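PDB 3S9V: abietadiene synthase, chloroplastic from Abies grandis, which belongs to the plant terpene synthase family, multidomain enzymes built predominantly of alpha-helices. Local coordinates for residues A[59-64]-A[235-240]; A[104-109]-A[152-157]; A[202-207]-A[229-234]; A[265-270]-A[311-316]. All coordinates share one frame; numbering follows the deposited sequence.

Contact 1 (A[59-64]-A[235-240]); sequences TAWVAR and TAAVFM
The C-terminal part of helix 56-62 and the residues that follow it meet helix 232-242 here, with Trp61 and Arg64 on one side and Ala236, Ala237 and Met240 on the other. No hydrogen bond crosses the gap, and the meeting is apolar. Ala236 makes the close approach between the backbones: its CB points at the opposing segment and lies 3.8 Å from Trp61 O, and Val62 CA lies 4.2 Å from the same Ala236 CB. The small side chain lets the CA atoms of Val62 and Ala236 come to 5.6 Å. Helix-on-helix packing of this kind belongs to the gamma domain of plant terpene synthases, an alpha-helical barrel in which helices far apart in sequence are brought side by side. One turn after Ala236, Met240 reaches back across. Its chain bends at the last torsion (chi3 -77°), which carries the CE methyl to the edge of the Trp61 indole, near the ring plane and 4.0 Å from Trp61 CE3; the two side chains run at about a right angle. The same methyl touches Arg64 CB at 3.8 Å, so one methyl touches both side chains. Arg64 CG stands beside its own backbone N, and from there the extended chain runs back over the indole, placing Arg64 CZ 3.7 Å above one face of the Trp61 ring, toward its rim. The guanidinium is then in position for a salt bridge from Arg64 NH1 to Glu161 OE1. Trp61 also meets Tyr57 edge to face, while Ala63 and Arg64 touch helix 101-117.

Contact 2 (A[104-109]-A[152-157]); sequences RILATL and EIVFPA
Apolar helix-to-helix packing in the all-helical gamma domain of this terpene synthase brings Ile105, Leu106 and Leu109 of helix 101-117 against Val154 and Phe155 of helix 151-164. The short segments have their axes 10.3 Å apart at closest approach and run in broadly the same direction, at an angle of 43°. Phe155 is the bulky element that fills this spacing. Its CG is anti to the backbone N (chi1 -174°), which throws the ring into the gap, where CE1 does most of the touching: Leu109 CD2 is 3.6 Å from Phe155 CE1, approaching the ring obliquely. Ile105 CD1 comes to Phe155 CZ at 3.8 Å, the two side chains crossing at about a right angle. At the ring edge, near its plane, lies the carbonyl oxygen of Ile105. Phe155 also stacks on Phe151 and touches Phe132 and Leu176, so helices 122-136 and 174-187 join the same apolar cluster. Beside it, Leu106 CD1 meets Val154 CG1 at 3.8 Å, again roughly perpendicular. Helix 151-164 is kinked at this level, since the N of Pro156 makes no bond to the preceding turn. On helix 101-117, Thr108 N and Thr108 OG1 both donate to Arg104 O and arrive from opposite faces of its carbonyl plane, the hydroxyl at 2.6 Å and 38° out of that plane.

Contact 3 (A[202-207]-A[229-234]); sequences LLYSLE and LSSPAS
Two hydrogen bonds join these segments, and Ser234 OG takes part in both. The hydroxyl donates to Leu203 O at 2.6 Å, tilted from the carbonyl plane, and accepts from Leu206 N at 3.0 Å. With OG anti to its own backbone N (chi1 -160°), Ser234 reaches into the bend of the 202-207 chain and links the carbonyl of Leu203 to the N-H of Leu206, three residues on. A third bond stays within 229-234: Ser231 OG accepts from Ser234 N at 3.2 Å, with an N-H...O angle of 156°.

Apolar and ring contacts accompany these bonds. Leu229 CD1 rests on Leu203 CB at 3.9 Å, and its other methyl, CD2, is against Tyr204 CB. The Tyr204 ring has Leu229 O at its edge, 3.5 Å from Tyr204 CD2, while Ser231 CB approaches the same CD2 obliquely at 3.6 Å. Lys450 makes a cation-pi contact with this ring.

The charged side chain is Glu207. Its chain bends at chi2, which brings the carboxylate against Ala233 and Ser234 in the first turn of helix 232-242, with Glu207 OE1 3.4 Å from Ser234 CA and Glu207 OE2 by Ala233 CB. OE2 is further held by a hydrogen bond with Tyr57 OH and a salt bridge to Lys450. Leu229 and Ser230 both have positive phi, so the chain turns sharply before the helix. Ser231 then occupies the N-cap position of helix 232-242, a serine-capped helix start of the terpene synthase gamma domain, laid against a 3-10 segment.

Contact 4 (A[265-270]-A[311-316]); sequences HYPLDL and WARENP
The indole of Trp311 has Pro267 O at its edge, in the ring plane and 3.6 Å from Trp311 CD1, and over one face the amide ND2 of Asn315. Leu268 CD2 comes to the same Trp311 CD1 from an oblique direction. The second flat group, the Arg313 guanidinium, has Pro267 CG 3.2 Å above one face, toward the rim, so the proline ring lies across the arginine tip at about a right angle to its chain. That ring, which follows a cis peptide bond, also meets Ala312: Pro267 CG is 3.5 Å from Ala312 CB. The bend of Arg313 at chi2 carries its guanidinium over the proline, and a salt bridge from Arg313 NH2 to Asp225 OD2 holds the far end.

Asp269 makes the main polar link. Arg313 N donates to Asp269 OD2 at 3.0 Å (N-H...O 151°), and the oxygen accepts through its syn lone pair. Asp269 CG sits between its backbone N and carbonyl carbon (chi1 55°), which swings the carboxylate toward 311-316; Asp269 OD1 lies 3.2 Å from Arg313 CG and is hydrogen-bonded to Tyr299 OH. A weak hydrogen bond runs from Leu270 N to Trp311 O at 3.1 Å.

Leu268 is at the N-cap position of helix 269-282 and bonds through its backbone to Tyr49. The loop after helix 290-301 thus lies against a helix start, probably close to where the chain passes from the gamma to the beta domain of the alpha-beta-gamma architecture of plant diterpene synthases.

All four contacts lie on the same side of the chain's centre, probably in the gamma domain and near its border with the beta domain. Contacts 1 and 3 share helix 232-242, have centres about 10 Å apart and touch, with Trp61 CB against Ala233 CB. The centre of contact 3 lies about 14 Å from those of contacts 2 and 4; it touches contact 2 through Glu207 and Val154, and contact 4 where Ser230 probably hydrogen-bonds to Tyr266 and Trp311. Contacts 2 and 4, with centres about 24 Å apart, do not touch. Along the chain, contact 1 encloses contacts 2 and 3, which follow one another, and contact 4 comes last. The segment 229-234 thus connects the gamma-domain helices to the probable domain border.

Contact 1 (A[59-64]-A[235-240])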
loop_
_atom_site.group_PDB
_atom_site.type_symbol
_atom_site.label_atom_id
_atom_site.label_comp_id
_atom_site.label_asym_id
_atom_site.label_seq_id
_atom_site.Cartn_x
_atom_site.Cartn_y
_atom_site.Cartn_z
ATOM N N THR A 59 14.523 19.033 -23.333
ATOM C CA THR A 59 14.035 19.856 -24.419
ATOM C C THR A 59 15.221 20.483 -25.127
ATOM O O THR A 59 15.244 20.577 -26.354
ATOM C CB THR A 59 13.097 20.934 -23.888
ATOM O OG1 THR A 59 12.012 20.296 -23.208
ATOM C CG2 THR A 59 12.556 21.784 -25.021
ATOM N N ALA A 60 16.217 20.890 -24.348
ATOM C CA ALA A 60 17.415 21.495 -24.911
ATOM C C ALA A 60 18.111 20.504 -25.850
ATOM O O ALA A 60 18.650 20.899 -26.885
ATOM C CB ALA A 60 18.360 21.916 -23.797
ATOM N N TRP A 61 18.095 19.222 -25.496
ATOM C CA TRP A 61 18.734 18.216 -26.339
ATOM C C TRP A 61 17.950 17.961 -27.618
ATOM O O TRP A 61 18.535 17.783 -28.687
ATOM C CB TRP A 61 18.948 16.907 -25.569
ATOM C CG TRP A 61 20.230 16.919 -24.782
ATOM C CD1 TRP A 61 20.396 17.311 -23.482
ATOM C CD2 TRP A 61 21.544 16.607 -25.280
ATOM N NE1 TRP A 61 21.732 17.265 -23.142
ATOM C CE2 TRP A 61 22.456 16.837 -24.225
ATOM C CE3 TRP A 61 22.036 16.158 -26.517
ATOM C CZ2 TRP A 61 23.833 16.636 -24.365
ATOM C CZ3 TRP A 61 23.420 15.957 -26.661
ATOM C CH2 TRP A 61 24.296 16.195 -25.588
ATOM N N VAL A 62 16.628 17.944 -27.519
ATOM C CA VAL A 62 15.811 17.750 -28.706
ATOM C C VAL A 62 16.031 18.947 -29.646
ATOM O O VAL A 62 16.142 18.785 -30.854
ATOM C CB VAL A 62 14.315 17.634 -28.331
ATOM C CG1 VAL A 62 13.460 17.643 -29.574
ATOM C CG2 VAL A 62 14.079 16.334 -27.554
ATOM N N ALA A 63 16.129 20.141 -29.069
ATOM C CA ALA A 63 16.325 21.380 -29.824
ATOM C C ALA A 63 17.632 21.415 -30.604
ATOM O O ALA A 63 17.806 22.239 -31.499
ATOM C CB ALA A 63 16.257 22.567 -28.883
ATOM N N ARG A 64 18.553 20.524 -30.265
ATOM C CA ARG A 64 19.830 20.474 -30.953
ATOM C C ARG A 64 19.761 19.811 -32.322
ATOM O O ARG A 64 20.551 20.137 -33.215
ATOM C CB ARG A 64 20.863 19.714 -30.127
ATOM C CG ARG A 64 21.373 20.421 -28.912
ATOM C CD ARG A 64 22.671 19.765 -28.511
ATOM N NE ARG A 64 23.098 20.119 -27.168
ATOM C CZ ARG A 64 24.262 19.741 -26.655
ATOM N NH1 ARG A 64 25.098 19.009 -27.384
ATOM N NH2 ARG A 64 24.581 20.080 -25.416
ATOM N N THR A 235 17.637 9.673 -26.639
ATOM C CA THR A 235 17.193 9.309 -27.976
ATOM C C THR A 235 17.632 10.350 -28.999
ATOM O O THR A 235 17.981 10.009 -30.128
ATOM C CB THR A 235 15.672 9.189 -28.022
ATOM O OG1 THR A 235 15.253 8.188 -27.088
ATOM C CG2 THR A 235 15.208 8.805 -29.427
ATOM N N ALA A 236 17.608 11.619 -28.596
ATOM C CA ALA A 236 18.014 12.713 -29.473
ATOM C C ALA A 236 19.490 12.566 -29.823
ATOM O O ALA A 236 19.888 12.718 -30.978
ATOM C CB ALA A 236 17.764 14.057 -28.789
ATOM N N ALA A 237 20.302 12.267 -28.816
ATOM C CA ALA A 237 21.731 12.083 -29.018
ATOM C C ALA A 237 21.965 10.917 -29.970
ATOM O O ALA A 237 22.736 11.036 -30.916
ATOM C CB ALA A 237 22.414 11.814 -27.692
ATOM N N VAL A 238 21.301 9.790 -29.726
ATOM C CA VAL A 238 21.476 8.632 -30.606
ATOM C C VAL A 238 21.089 8.978 -32.044
ATOM O O VAL A 238 21.745 8.547 -32.985
ATOM C CB VAL A 238 20.609 7.416 -30.178
ATOM C CG1 VAL A 238 20.758 6.291 -31.203
ATOM C CG2 VAL A 238 21.014 6.933 -28.801
ATOM N N PHE A 239 20.017 9.750 -32.214
ATOM C CA PHE A 239 19.576 10.114 -33.553
ATOM C C PHE A 239 20.608 10.954 -34.267
ATOM O O PHE A 239 20.871 10.749 -35.450
ATOM C CB PHE A 239 18.266 10.901 -33.529
ATOM C CG PHE A 239 17.849 11.395 -34.886
ATOM C CD1 PHE A 239 17.274 10.528 -35.807
ATOM C CD2 PHE A 239 18.086 12.717 -35.265
ATOM C CE1 PHE A 239 16.941 10.965 -37.087
ATOM C CE2 PHE A 239 17.756 13.165 -36.541
ATOM C CZ PHE A 239 17.183 12.285 -37.456
ATOM N N MET A 240 21.174 11.919 -33.550
ATOM C CA MET A 240 22.179 12.791 -34.129
ATOM C C MET A 240 23.453 12.032 -34.509
ATOM O O MET A 240 24.186 12.462 -35.400
ATOM C CB MET A 240 22.507 13.954 -33.170
ATOM C CG MET A 240 21.387 15.002 -33.070
ATOM S SD MET A 240 21.836 16.561 -32.261
ATOM C CE MET A 240 21.815 16.046 -30.529
#

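Contact 2 (A[104-109]-A[152-157])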
loop_
_atom_site.group_PDB
_atom_site.type_symbol
_atom_site.label_atom_id
_atom_site.label_comp_id
_atom_site.label_asym_id
_atom_site.label_seq_id
_atom_site.Cartn_x
_atom_site.Cartn_y
_atom_site.Cartn_z
ATOM N N ARG A 104 18.945 22.775 -11.709
ATOM C CA ARG A 104 19.136 24.071 -12.353
ATOM C C ARG A 104 20.430 24.214 -13.152
ATOM O O ARG A 104 20.398 24.693 -14.284
ATOM C CB ARG A 104 19.044 25.200 -11.320
ATOM C CG ARG A 104 17.691 25.296 -10.618
ATOM C CD ARG A 104 16.543 25.423 -11.622
ATOM N NE ARG A 104 15.252 25.470 -10.946
ATOM C CZ ARG A 104 14.833 26.492 -10.203
ATOM N NH1 ARG A 104 15.600 27.564 -10.044
ATOM N NH2 ARG A 104 13.652 26.439 -9.604
ATOM N N ILE A 105 21.567 23.811 -12.588
ATOM C CA ILE A 105 22.819 23.935 -13.333
ATOM C C ILE A 105 22.877 22.974 -14.512
ATOM O O ILE A 105 23.527 23.262 -15.513
ATOM C CB ILE A 105 24.068 23.693 -12.448
ATOM C CG1 ILE A 105 24.008 22.309 -11.808
ATOM C CG2 ILE A 105 24.170 24.773 -11.395
ATOM C CD1 ILE A 105 25.257 21.948 -11.043
ATOM N N LEU A 106 22.200 21.832 -14.392
ATOM C CA LEU A 106 22.163 20.846 -15.472
ATOM C C LEU A 106 21.374 21.427 -16.638
ATOM O O LEU A 106 21.841 21.446 -17.775
ATOM C CB LEU A 106 21.478 19.557 -15.005
ATOM C CG LEU A 106 21.275 18.486 -16.080
ATOM C CD1 LEU A 106 22.613 17.831 -16.372
ATOM C CD2 LEU A 106 20.271 17.435 -15.609
ATOM N N ALA A 107 20.175 21.910 -16.340
ATOM C CA ALA A 107 19.316 22.489 -17.366
ATOM C C ALA A 107 19.898 23.763 -17.979
ATOM O O ALA A 107 19.809 23.963 -19.190
ATOM C CB ALA A 107 17.925 22.782 -16.783
ATOM N N THR A 108 20.487 24.622 -17.151
ATOM C CA THR A 108 21.046 25.876 -17.651
ATOM C C THR A 108 22.199 25.606 -18.609
ATOM O O THR A 108 22.264 26.169 -19.698
ATOM C CB THR A 108 21.543 26.789 -16.497
ATOM O OG1 THR A 108 20.483 27.003 -15.553
ATOM C CG2 THR A 108 21.979 28.139 -17.048
ATOM N N LEU A 109 23.115 24.735 -18.206
ATOM C CA LEU A 109 24.243 24.416 -19.064
ATOM C C LEU A 109 23.711 23.879 -20.394
ATOM O O LEU A 109 24.111 24.341 -21.460
ATOM C CB LEU A 109 25.139 23.376 -18.387
ATOM C CG LEU A 109 26.380 22.945 -19.165
ATOM C CD1 LEU A 109 27.185 24.170 -19.571
ATOM C CD2 LEU A 109 27.217 22.011 -18.313
ATOM N N GLU A 152 26.431 12.672 -12.796
ATOM C CA GLU A 152 27.875 12.564 -12.943
ATOM C C GLU A 152 28.343 12.056 -14.306
ATOM O O GLU A 152 29.528 12.086 -14.623
ATOM C CB GLU A 152 28.435 11.702 -11.805
ATOM C CG GLU A 152 28.256 12.376 -10.434
ATOM C CD GLU A 152 28.862 11.595 -9.275
ATOM O OE1 GLU A 152 28.384 10.474 -8.984
ATOM O OE2 GLU A 152 29.818 12.111 -8.651
ATOM N N ILE A 153 27.410 11.601 -15.124
ATOM C CA ILE A 153 27.770 11.134 -16.451
ATOM C C ILE A 153 27.470 12.241 -17.452
ATOM O O ILE A 153 28.305 12.623 -18.264
ATOM C CB ILE A 153 26.958 9.886 -16.835
ATOM C CG1 ILE A 153 27.584 8.647 -16.192
ATOM C CG2 ILE A 153 26.887 9.752 -18.350
ATOM C CD1 ILE A 153 26.831 7.355 -16.495
ATOM N N VAL A 154 26.262 12.765 -17.348
ATOM C CA VAL A 154 25.766 13.799 -18.235
ATOM C C VAL A 154 26.266 15.236 -18.013
ATOM O O VAL A 154 26.497 15.973 -18.975
ATOM C CB VAL A 154 24.218 13.758 -18.202
ATOM C CG1 VAL A 154 23.647 15.040 -18.716
ATOM C CG2 VAL A 154 23.722 12.555 -19.037
ATOM N N PHE A 155 26.450 15.644 -16.765
ATOM C CA PHE A 155 26.896 17.007 -16.510
ATOM C C PHE A 155 28.337 17.306 -16.962
ATOM O O PHE A 155 28.593 18.336 -17.587
ATOM C CB PHE A 155 26.723 17.347 -15.023
ATOM C CG PHE A 155 27.023 18.783 -14.688
ATOM C CD1 PHE A 155 26.222 19.807 -15.174
ATOM C CD2 PHE A 155 28.099 19.107 -13.872
ATOM C CE1 PHE A 155 26.485 21.137 -14.854
ATOM C CE2 PHE A 155 28.371 20.436 -13.544
ATOM C CZ PHE A 155 27.561 21.453 -14.037
ATOM N N PRO A 156 29.297 16.416 -16.654
ATOM C CA PRO A 156 30.665 16.720 -17.093
ATOM C C PRO A 156 30.826 16.635 -18.610
ATOM O O PRO A 156 31.636 17.356 -19.202
ATOM C CB PRO A 156 31.506 15.687 -16.356
ATOM C CG PRO A 156 30.698 15.406 -15.120
ATOM C CD PRO A 156 29.296 15.324 -15.667
ATOM N N ALA A 157 30.047 15.763 -19.237
ATOM C CA ALA A 157 30.105 15.612 -20.681
ATOM C C ALA A 157 29.795 16.943 -21.358
ATOM O O ALA A 157 30.418 17.290 -22.357
ATOM C CB ALA A 157 29.124 14.548 -21.140
#

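Contact 3 (A[202-207]-A[229-234])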
loop_
_atom_site.group_PDB
_atom_site.type_symbol
_atom_site.label_atom_id
_atom_site.label_comp_id
_atom_site.label_asym_id
_atom_site.label_seq_id
_atom_site.Cartn_x
_atom_site.Cartn_y
_atom_site.Cartn_z
ATOM N N LEU A 202 21.852 2.451 -18.086
ATOM C CA LEU A 202 22.948 3.261 -18.612
ATOM C C LEU A 202 22.442 3.954 -19.885
ATOM O O LEU A 202 22.822 5.086 -20.190
ATOM C CB LEU A 202 24.156 2.385 -18.958
ATOM C CG LEU A 202 25.075 1.965 -17.814
ATOM C CD1 LEU A 202 25.976 0.827 -18.275
ATOM C CD2 LEU A 202 25.892 3.158 -17.351
ATOM N N LEU A 203 21.579 3.259 -20.620
ATOM C CA LEU A 203 21.005 3.794 -21.859
ATOM C C LEU A 203 20.140 5.026 -21.615
ATOM O O LEU A 203 19.816 5.763 -22.549
ATOM C CB LEU A 203 20.166 2.720 -22.558
ATOM C CG LEU A 203 20.936 1.459 -22.946
ATOM C CD1 LEU A 203 19.982 0.449 -23.554
ATOM C CD2 LEU A 203 22.045 1.817 -23.914
ATOM N N TYR A 204 19.757 5.236 -20.360
ATOM C CA TYR A 204 18.935 6.375 -19.981
ATOM C C TYR A 204 19.722 7.665 -20.141
ATOM O O TYR A 204 19.143 8.745 -20.242
ATOM C CB TYR A 204 18.483 6.207 -18.526
ATOM C CG TYR A 204 17.540 7.261 -18.003
ATOM C CD1 TYR A 204 17.890 8.047 -16.907
ATOM C CD2 TYR A 204 16.271 7.435 -18.558
ATOM C CE1 TYR A 204 17.004 8.976 -16.371
ATOM C CE2 TYR A 204 15.373 8.368 -18.030
ATOM C CZ TYR A 204 15.749 9.135 -16.934
ATOM O OH TYR A 204 14.878 10.065 -16.402
ATOM N N SER A 205 21.048 7.562 -20.162
ATOM C CA SER A 205 21.872 8.757 -20.308
ATOM C C SER A 205 22.991 8.638 -21.342
ATOM O O SER A 205 24.138 9.010 -21.085
ATOM C CB SER A 205 22.442 9.177 -18.945
ATOM O OG SER A 205 22.493 8.095 -18.040
ATOM N N LEU A 206 22.638 8.136 -22.522
ATOM C CA LEU A 206 23.593 7.978 -23.612
ATOM C C LEU A 206 24.157 9.310 -24.100
ATOM O O LEU A 206 25.233 9.346 -24.693
ATOM C CB LEU A 206 22.939 7.241 -24.781
ATOM C CG LEU A 206 22.755 5.736 -24.594
ATOM C CD1 LEU A 206 21.821 5.182 -25.652
ATOM C CD2 LEU A 206 24.115 5.067 -24.674
ATOM N N GLU A 207 23.438 10.405 -23.857
ATOM C CA GLU A 207 23.915 11.709 -24.290
ATOM C C GLU A 207 25.236 12.050 -23.590
ATOM O O GLU A 207 25.986 12.920 -24.041
ATOM C CB GLU A 207 22.861 12.798 -24.030
ATOM C CG GLU A 207 22.634 13.146 -22.567
ATOM C CD GLU A 207 21.534 12.329 -21.916
ATOM O OE1 GLU A 207 21.269 11.196 -22.380
ATOM O OE2 GLU A 207 20.943 12.819 -20.924
ATOM N N LEU A 229 15.574 3.695 -23.468
ATOM C CA LEU A 229 15.131 3.692 -22.077
ATOM C C LEU A 229 14.218 4.862 -21.729
ATOM O O LEU A 229 14.304 5.434 -20.642
ATOM C CB LEU A 229 16.316 3.646 -21.112
ATOM C CG LEU A 229 16.092 2.435 -20.202
ATOM C CD1 LEU A 229 17.116 1.381 -20.530
ATOM C CD2 LEU A 229 16.158 2.831 -18.749
ATOM N N SER A 230 13.355 5.202 -22.681
ATOM C CA SER A 230 12.360 6.264 -22.566
ATOM C C SER A 230 12.871 7.687 -22.415
ATOM O O SER A 230 12.075 8.606 -22.210
ATOM C CB SER A 230 11.393 5.957 -21.420
ATOM O OG SER A 230 11.948 6.288 -20.165
ATOM N N SER A 231 14.182 7.879 -22.537
ATOM C CA SER A 231 14.776 9.209 -22.396
ATOM C C SER A 231 14.859 10.003 -23.704
ATOM O O SER A 231 15.521 9.588 -24.652
ATOM C CB SER A 231 16.176 9.076 -21.793
ATOM O OG SER A 231 16.876 10.304 -21.844
ATOM N N PRO A 232 14.187 11.165 -23.774
ATOM C CA PRO A 232 14.206 11.998 -24.983
ATOM C C PRO A 232 15.599 12.526 -25.346
ATOM O O PRO A 232 15.985 12.522 -26.514
ATOM C CB PRO A 232 13.246 13.126 -24.630
ATOM C CG PRO A 232 12.273 12.449 -23.730
ATOM C CD PRO A 232 13.185 11.673 -22.824
ATOM N N ALA A 233 16.344 13.002 -24.351
ATOM C CA ALA A 233 17.681 13.523 -24.610
ATOM C C ALA A 233 18.583 12.390 -25.100
ATOM O O ALA A 233 19.388 12.566 -26.014
ATOM C CB ALA A 233 18.264 14.150 -23.344
ATOM N N SER A 234 18.433 11.222 -24.494
ATOM C CA SER A 234 19.237 10.070 -24.868
ATOM C C SER A 234 18.920 9.660 -26.302
ATOM O O SER A 234 19.809 9.344 -27.087
ATOM C CB SER A 234 18.954 8.910 -23.909
ATOM O OG SER A 234 20.004 7.961 -23.935
#

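Contact 4 (A[265-270]-A[311-316])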
loop_
_atom_site.group_PDB
_atom_site.type_symbol
_atom_site.label_atom_id
_atom_site.label_comp_id
_atom_site.label_asym_id
_atom_site.label_seq_id
_atom_site.Cartn_x
_atom_site.Cartn_y
_atom_site.Cartn_z
ATOM N N HIS A 265 11.422 11.558 -19.492
ATOM C CA HIS A 265 11.125 10.153 -19.779
ATOM C C HIS A 265 9.646 10.015 -20.103
ATOM O O HIS A 265 8.793 10.653 -19.478
ATOM C CB HIS A 265 11.518 9.251 -18.607
ATOM C CG HIS A 265 11.149 9.804 -17.267
ATOM N ND1 HIS A 265 11.836 9.480 -16.118
ATOM C CD2 HIS A 265 10.179 10.673 -16.894
ATOM C CE1 HIS A 265 11.310 10.127 -15.094
ATOM N NE2 HIS A 265 10.302 10.858 -15.538
ATOM N N TYR A 266 9.349 9.196 -21.102
ATOM C CA TYR A 266 7.980 8.997 -21.550
ATOM C C TYR A 266 7.930 7.703 -22.355
ATOM O O TYR A 266 8.937 7.282 -22.920
ATOM C CB TYR A 266 7.554 10.176 -22.438
ATOM C CG TYR A 266 6.101 10.571 -22.311
ATOM C CD1 TYR A 266 5.591 11.052 -21.101
ATOM C CD2 TYR A 266 5.225 10.441 -23.389
ATOM C CE1 TYR A 266 4.234 11.387 -20.968
ATOM C CE2 TYR A 266 3.866 10.776 -23.267
ATOM C CZ TYR A 266 3.384 11.246 -22.054
ATOM O OH TYR A 266 2.058 11.574 -21.935
ATOM N N PRO A 267 6.764 7.034 -22.380
ATOM C CA PRO A 267 5.547 7.460 -21.678
ATOM C C PRO A 267 5.584 7.047 -20.200
ATOM O O PRO A 267 6.581 6.485 -19.727
ATOM C CB PRO A 267 4.434 6.767 -22.468
ATOM C CG PRO A 267 5.093 5.489 -22.922
ATOM C CD PRO A 267 6.472 5.951 -23.344
ATOM N N LEU A 268 4.501 7.315 -19.474
ATOM C CA LEU A 268 4.442 6.986 -18.050
ATOM C C LEU A 268 3.102 6.365 -17.661
ATOM O O LEU A 268 2.683 6.440 -16.505
ATOM C CB LEU A 268 4.675 8.262 -17.234
ATOM C CG LEU A 268 6.004 8.988 -17.492
ATOM C CD1 LEU A 268 6.022 10.314 -16.748
ATOM C CD2 LEU A 268 7.170 8.108 -17.042
ATOM N N ASP A 269 2.450 5.736 -18.635
ATOM C CA ASP A 269 1.132 5.141 -18.459
ATOM C C ASP A 269 0.918 4.095 -17.364
ATOM O O ASP A 269 -0.141 4.074 -16.742
ATOM C CB ASP A 269 0.635 4.581 -19.799
ATOM C CG ASP A 269 1.614 3.602 -20.432
ATOM O OD1 ASP A 269 1.165 2.749 -21.230
ATOM O OD2 ASP A 269 2.828 3.686 -20.150
ATOM N N LEU A 270 1.892 3.227 -17.122
ATOM C CA LEU A 270 1.718 2.208 -16.084
ATOM C C LEU A 270 2.031 2.796 -14.713
ATOM O O LEU A 270 1.363 2.506 -13.709
ATOM C CB LEU A 270 2.633 1.011 -16.343
ATOM C CG LEU A 270 2.573 0.307 -17.701
ATOM C CD1 LEU A 270 3.339 -0.999 -17.590
ATOM C CD2 LEU A 270 1.127 0.030 -18.105
ATOM N N TRP A 311 7.729 1.315 -16.234
ATOM C CA TRP A 311 6.842 2.432 -15.980
ATOM C C TRP A 311 5.986 2.746 -17.197
ATOM O O TRP A 311 4.950 3.403 -17.085
ATOM C CB TRP A 311 7.670 3.653 -15.572
ATOM C CG TRP A 311 8.838 3.908 -16.469
ATOM C CD1 TRP A 311 8.864 4.694 -17.582
ATOM C CD2 TRP A 311 10.156 3.362 -16.332
ATOM N NE1 TRP A 311 10.118 4.679 -18.146
ATOM C CE2 TRP A 311 10.930 3.867 -17.399
ATOM C CE3 TRP A 311 10.758 2.493 -15.409
ATOM C CZ2 TRP A 311 12.285 3.533 -17.572
ATOM C CZ3 TRP A 311 12.105 2.160 -15.577
ATOM C CH2 TRP A 311 12.852 2.681 -16.652
ATOM N N ALA A 312 6.427 2.265 -18.357
ATOM C CA ALA A 312 5.717 2.489 -19.611
ATOM C C ALA A 312 5.398 1.173 -20.289
ATOM O O ALA A 312 6.145 0.204 -20.152
ATOM C CB ALA A 312 6.557 3.342 -20.547
ATOM N N ARG A 313 4.285 1.155 -21.021
ATOM C CA ARG A 313 3.854 -0.025 -21.758
ATOM C C ARG A 313 5.036 -0.533 -22.579
ATOM O O ARG A 313 5.767 0.251 -23.172
ATOM C CB ARG A 313 2.684 0.338 -22.682
ATOM C CG ARG A 313 2.941 1.576 -23.553
ATOM C CD ARG A 313 3.542 1.214 -24.913
ATOM N NE ARG A 313 3.961 2.389 -25.684
ATOM C CZ ARG A 313 5.108 3.041 -25.501
ATOM N NH1 ARG A 313 5.971 2.644 -24.573
ATOM N NH2 ARG A 313 5.397 4.097 -26.246
ATOM N N GLU A 314 5.225 -1.846 -22.594
ATOM C CA GLU A 314 6.313 -2.467 -23.346
ATOM C C GLU A 314 7.648 -1.770 -23.099
ATOM O O GLU A 314 8.362 -1.444 -24.040
ATOM C CB GLU A 314 6.010 -2.459 -24.853
ATOM C CG GLU A 314 4.580 -2.056 -25.251
ATOM C CD GLU A 314 3.511 -3.052 -24.822
ATOM O OE1 GLU A 314 3.292 -3.230 -23.604
ATOM O OE2 GLU A 314 2.881 -3.656 -25.716
ATOM N N ASN A 315 7.976 -1.536 -21.834
ATOM C CA ASN A 315 9.236 -0.885 -21.484
ATOM C C ASN A 315 10.402 -1.830 -21.809
ATOM O O ASN A 315 10.279 -3.046 -21.691
ATOM C CB ASN A 315 9.250 -0.535 -19.992
ATOM C CG ASN A 315 10.131 0.663 -19.682
ATOM O OD1 ASN A 315 9.885 1.762 -20.176
ATOM N ND2 ASN A 315 11.161 0.456 -18.861
ATOM N N PRO A 316 11.544 -1.279 -22.234
ATOM C CA PRO A 316 12.717 -2.100 -22.569
ATOM C C PRO A 316 13.152 -2.975 -21.389
ATOM O O PRO A 316 13.598 -4.103 -21.571
ATOM C CB PRO A 316 13.782 -1.066 -22.912
ATOM C CG PRO A 316 12.988 0.114 -23.368
ATOM C CD PRO A 316 11.830 0.152 -22.416
#